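Local atomic coordinates of LytB (Plasmodium falciparum, PDB entry 4N7B), a protein that reduces 4-hydroxy-3-methylbut-2-enyl diphosphate to isopentenyl and dimethylallyl diphosphate at an iron-sulfur cluster, the last step of the MEP isoprenoid pathway. Residues K493-L498 against Y505-F510. Numbering follows the deposited sequence.
Sequences KFVNLL and YTLQNF
Y505 and L498 meet through backbone and side chain at once. The amide N of Y505 donates to the carbonyl O of L498 (2.9 Å), a moderately bent bond, 154° at the hydrogen. L498 O also lies at the edge of the Y505 ring, in its plane, 3.3 Å from Y505 CD1. CB of L498 lies 4.0 Å from CD1 of Y505, and CD2 of L498 is 4.0 Å from CE1 of Y505, so the CD1-CE1 side of the ring lies across the leucine at a slant. With CG anti to its own carbonyl carbon (chi1 -71°), Y505 brings that side to L498. One helical turn before L498, CG1 of V495 touches CD2 of L507 at 4.1 Å, the two side chains crossing at about a right angle. L222 of strand 221-226 packs on L498 and Y505, L224 on V495 and L507. The Y505 hydroxyl is hydrogen-bonded to V475 O, and K220 makes a cation-pi contact with the ring. Strand 477-482, helix 488-499 and strand 506-511 form a beta-alpha-beta crossover, with strand 221-226 between the two parallel strands; the contact joins the crossover helix to the sheet's outermost strand, away from the iron-sulfur cluster. The directional N-H to L498 O bond thus fixes where the chain enters the strand, whereas the apolar contacts depend on shape alone.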
ATOM      1  N   LYS A 493       2.632   2.550  21.303  1.00 30.85           N
ATOM      2  CA  LYS A 493       3.182   3.706  22.008  1.00 29.12           C
ATOM      3  C   LYS A 493       2.120   4.812  22.112  1.00 30.41           C
ATOM      4  O   LYS A 493       2.022   5.510  23.123  1.00 31.44           O
ATOM      5  CB  LYS A 493       4.402   4.237  21.264  1.00 35.11           C
ATOM      6  CG  LYS A 493       5.546   3.234  21.139  1.00 34.97           C
ATOM      7  CD  LYS A 493       6.826   3.915  20.667  1.00 43.09           C
ATOM      8  CE  LYS A 493       7.952   2.908  20.524  1.00 49.34           C
ATOM      9  NZ  LYS A 493       9.288   3.543  20.219  1.00 54.33           N
ATOM     10  N   PHE A 494       1.312   4.971  21.073  1.00 28.75           N
ATOM     11  CA  PHE A 494       0.198   5.906  21.154  1.00 31.04           C
ATOM     12  C   PHE A 494      -0.795   5.462  22.224  1.00 29.45           C
ATOM     13  O   PHE A 494      -1.222   6.260  23.061  1.00 24.66           O
ATOM     14  CB  PHE A 494      -0.504   6.060  19.808  1.00 27.65           C
ATOM     15  CG  PHE A 494       0.136   7.093  18.901  1.00 26.67           C
ATOM     16  CD1 PHE A 494      -0.160   8.441  19.039  1.00 27.11           C
ATOM     17  CD2 PHE A 494       1.050   6.711  17.920  1.00 30.26           C
ATOM     18  CE1 PHE A 494       0.431   9.389  18.200  1.00 28.45           C
ATOM     19  CE2 PHE A 494       1.645   7.662  17.087  1.00 30.54           C
ATOM     20  CZ  PHE A 494       1.335   8.990  17.234  1.00 26.61           C
ATOM     21  N   VAL A 495      -1.159   4.185  22.214  1.00 24.23           N
ATOM     22  CA  VAL A 495      -2.118   3.699  23.195  1.00 25.06           C
ATOM     23  C   VAL A 495      -1.554   3.952  24.586  1.00 24.44           C
ATOM     24  O   VAL A 495      -2.252   4.430  25.471  1.00 29.51           O
ATOM     25  CB  VAL A 495      -2.390   2.214  23.008  1.00 22.76           C
ATOM     26  CG1 VAL A 495      -3.164   1.660  24.195  1.00 30.52           C
ATOM     27  CG2 VAL A 495      -3.120   1.994  21.698  1.00 26.22           C
ATOM     28  N   ASN A 496      -0.275   3.655  24.771  1.00 28.01           N
ATOM     29  CA  ASN A 496       0.342   3.821  26.077  1.00 30.31           C
ATOM     30  C   ASN A 496       0.348   5.288  26.538  1.00 31.23           C
ATOM     31  O   ASN A 496      -0.004   5.598  27.671  1.00 30.66           O
ATOM     32  CB  ASN A 496       1.754   3.237  26.068  1.00 33.98           C
ATOM     33  CG  ASN A 496       2.547   3.621  27.298  1.00 40.94           C
ATOM     34  OD1 ASN A 496       2.432   2.997  28.351  1.00 35.99           O
ATOM     35  ND2 ASN A 496       3.340   4.678  27.176  1.00 46.49           N
ATOM     36  N   LEU A 497       0.733   6.195  25.654  1.00 31.89           N
ATOM     37  CA  LEU A 497       0.745   7.607  25.992  1.00 28.81           C
ATOM     38  C   LEU A 497      -0.662   8.107  26.331  1.00 30.23           C
ATOM     39  O   LEU A 497      -0.859   8.753  27.343  1.00 28.97           O
ATOM     40  CB  LEU A 497       1.301   8.395  24.816  1.00 29.32           C
ATOM     41  CG  LEU A 497       1.317   9.920  24.962  1.00 40.91           C
ATOM     42  CD1 LEU A 497       2.387  10.334  25.936  1.00 44.85           C
ATOM     43  CD2 LEU A 497       1.491  10.600  23.603  1.00 37.20           C
ATOM     44  N   LEU A 498      -1.638   7.798  25.485  1.00 28.95           N
ATOM     45  CA  LEU A 498      -2.974   8.398  25.605  1.00 27.43           C
ATOM     46  C   LEU A 498      -3.865   7.843  26.713  1.00 32.62           C
ATOM     47  O   LEU A 498      -4.711   8.573  27.224  1.00 30.29           O
ATOM     48  CB  LEU A 498      -3.716   8.305  24.265  1.00 29.59           C
ATOM     49  CG  LEU A 498      -3.087   9.149  23.132  1.00 27.34           C
ATOM     50  CD1 LEU A 498      -3.766   8.873  21.813  1.00 27.67           C
ATOM     51  CD2 LEU A 498      -3.147  10.633  23.445  1.00 33.35           C
ATOM     52  N   TYR A 505      -7.291   8.925  28.463  1.00 28.67           N
ATOM     53  CA  TYR A 505      -8.362   8.489  27.588  1.00 28.10           C
ATOM     54  C   TYR A 505      -8.702   7.046  27.961  1.00 33.69           C
ATOM     55  O   TYR A 505      -7.806   6.215  28.102  1.00 31.30           O
ATOM     56  CB  TYR A 505      -7.944   8.573  26.113  1.00 25.45           C
ATOM     57  CG  TYR A 505      -7.819  10.015  25.587  1.00 30.99           C
ATOM     58  CD1 TYR A 505      -6.617  10.715  25.672  1.00 27.98           C
ATOM     59  CD2 TYR A 505      -8.903  10.661  25.029  1.00 26.72           C
ATOM     60  CE1 TYR A 505      -6.504  12.036  25.220  1.00 31.84           C
ATOM     61  CE2 TYR A 505      -8.800  11.989  24.572  1.00 36.54           C
ATOM     62  CZ  TYR A 505      -7.602  12.663  24.665  1.00 32.30           C
ATOM     63  OH  TYR A 505      -7.503  13.966  24.204  1.00 35.64           O
ATOM     64  N   THR A 506      -9.986   6.741  28.113  1.00 33.84           N
ATOM     65  CA  THR A 506     -10.392   5.370  28.429  1.00 26.69           C
ATOM     66  C   THR A 506     -10.313   4.527  27.162  1.00 28.97           C
ATOM     67  O   THR A 506     -10.853   4.894  26.121  1.00 28.35           O
ATOM     68  CB  THR A 506     -11.821   5.288  28.995  1.00 25.83           C
ATOM     69  OG1 THR A 506     -11.873   5.953  30.257  1.00 32.92           O
ATOM     70  CG2 THR A 506     -12.231   3.818  29.193  1.00 33.08           C
ATOM     71  N   LEU A 507      -9.630   3.396  27.250  1.00 26.71           N
ATOM     72  CA  LEU A 507      -9.423   2.553  26.087  1.00 24.60           C
ATOM     73  C   LEU A 507     -10.673   1.731  25.745  1.00 22.74           C
ATOM     74  O   LEU A 507     -11.257   1.060  26.608  1.00 32.97           O
ATOM     75  CB  LEU A 507      -8.232   1.629  26.331  1.00 28.84           C
ATOM     76  CG  LEU A 507      -7.850   0.678  25.203  1.00 29.04           C
ATOM     77  CD1 LEU A 507      -7.597   1.433  23.923  1.00 29.25           C
ATOM     78  CD2 LEU A 507      -6.619  -0.095  25.607  1.00 27.45           C
ATOM     79  N   GLN A 508     -11.080   1.806  24.483  1.00 21.82           N
ATOM     80  CA  GLN A 508     -12.122   0.946  23.956  0.50 27.15           C
ATOM     81  C   GLN A 508     -11.688   0.398  22.604  1.00 26.74           C
ATOM     82  O   GLN A 508     -11.004   1.070  21.842  1.00 37.40           O
ATOM     83  CB  GLN A 508     -13.443   1.699  23.830  0.50 29.57           C
ATOM     84  CG  GLN A 508     -14.115   1.972  25.169  0.50 39.17           C
ATOM     85  CD  GLN A 508     -14.371   0.700  25.967  0.50 35.14           C
ATOM     86  OE1 GLN A 508     -15.165  -0.147  25.561  0.50 38.26           O
ATOM     87  NE2 GLN A 508     -13.689   0.559  27.099  0.50 31.69           N
ATOM     88  N   ASN A 509     -12.070  -0.839  22.318  1.00 24.72           N
ATOM     89  CA  ASN A 509     -11.798  -1.410  21.008  1.00 26.28           C
ATOM     90  C   ASN A 509     -12.945  -1.104  20.080  1.00 27.38           C
ATOM     91  O   ASN A 509     -14.105  -1.181  20.468  1.00 31.26           O
ATOM     92  CB  ASN A 509     -11.630  -2.921  21.085  1.00 22.79           C
ATOM     93  CG  ASN A 509     -10.377  -3.320  21.832  1.00 30.57           C
ATOM     94  OD1 ASN A 509      -9.278  -3.337  21.274  1.00 32.57           O
ATOM     95  ND2 ASN A 509     -10.533  -3.624  23.103  1.00 25.06           N
ATOM     96  N   PHE A 510     -12.622  -0.772  18.844  1.00 22.05           N
ATOM     97  CA  PHE A 510     -13.639  -0.711  17.819  1.00 24.98           C
ATOM     98  C   PHE A 510     -13.308  -1.677  16.685  1.00 25.41           C
ATOM     99  O   PHE A 510     -12.260  -1.566  16.042  1.00 29.02           O
ATOM    100  CB  PHE A 510     -13.811   0.692  17.241  1.00 23.81           C
ATOM    101  CG  PHE A 510     -14.875   0.729  16.197  1.00 26.12           C
ATOM    102  CD1 PHE A 510     -16.218   0.745  16.568  1.00 27.75           C
ATOM    103  CD2 PHE A 510     -14.550   0.613  14.857  1.00 19.14           C
ATOM    104  CE1 PHE A 510     -17.209   0.721  15.613  1.00 26.46           C
ATOM    105  CE2 PHE A 510     -15.534   0.573  13.897  1.00 24.49           C
ATOM    106  CZ  PHE A 510     -16.867   0.632  14.268  1.00 26.58           C
TER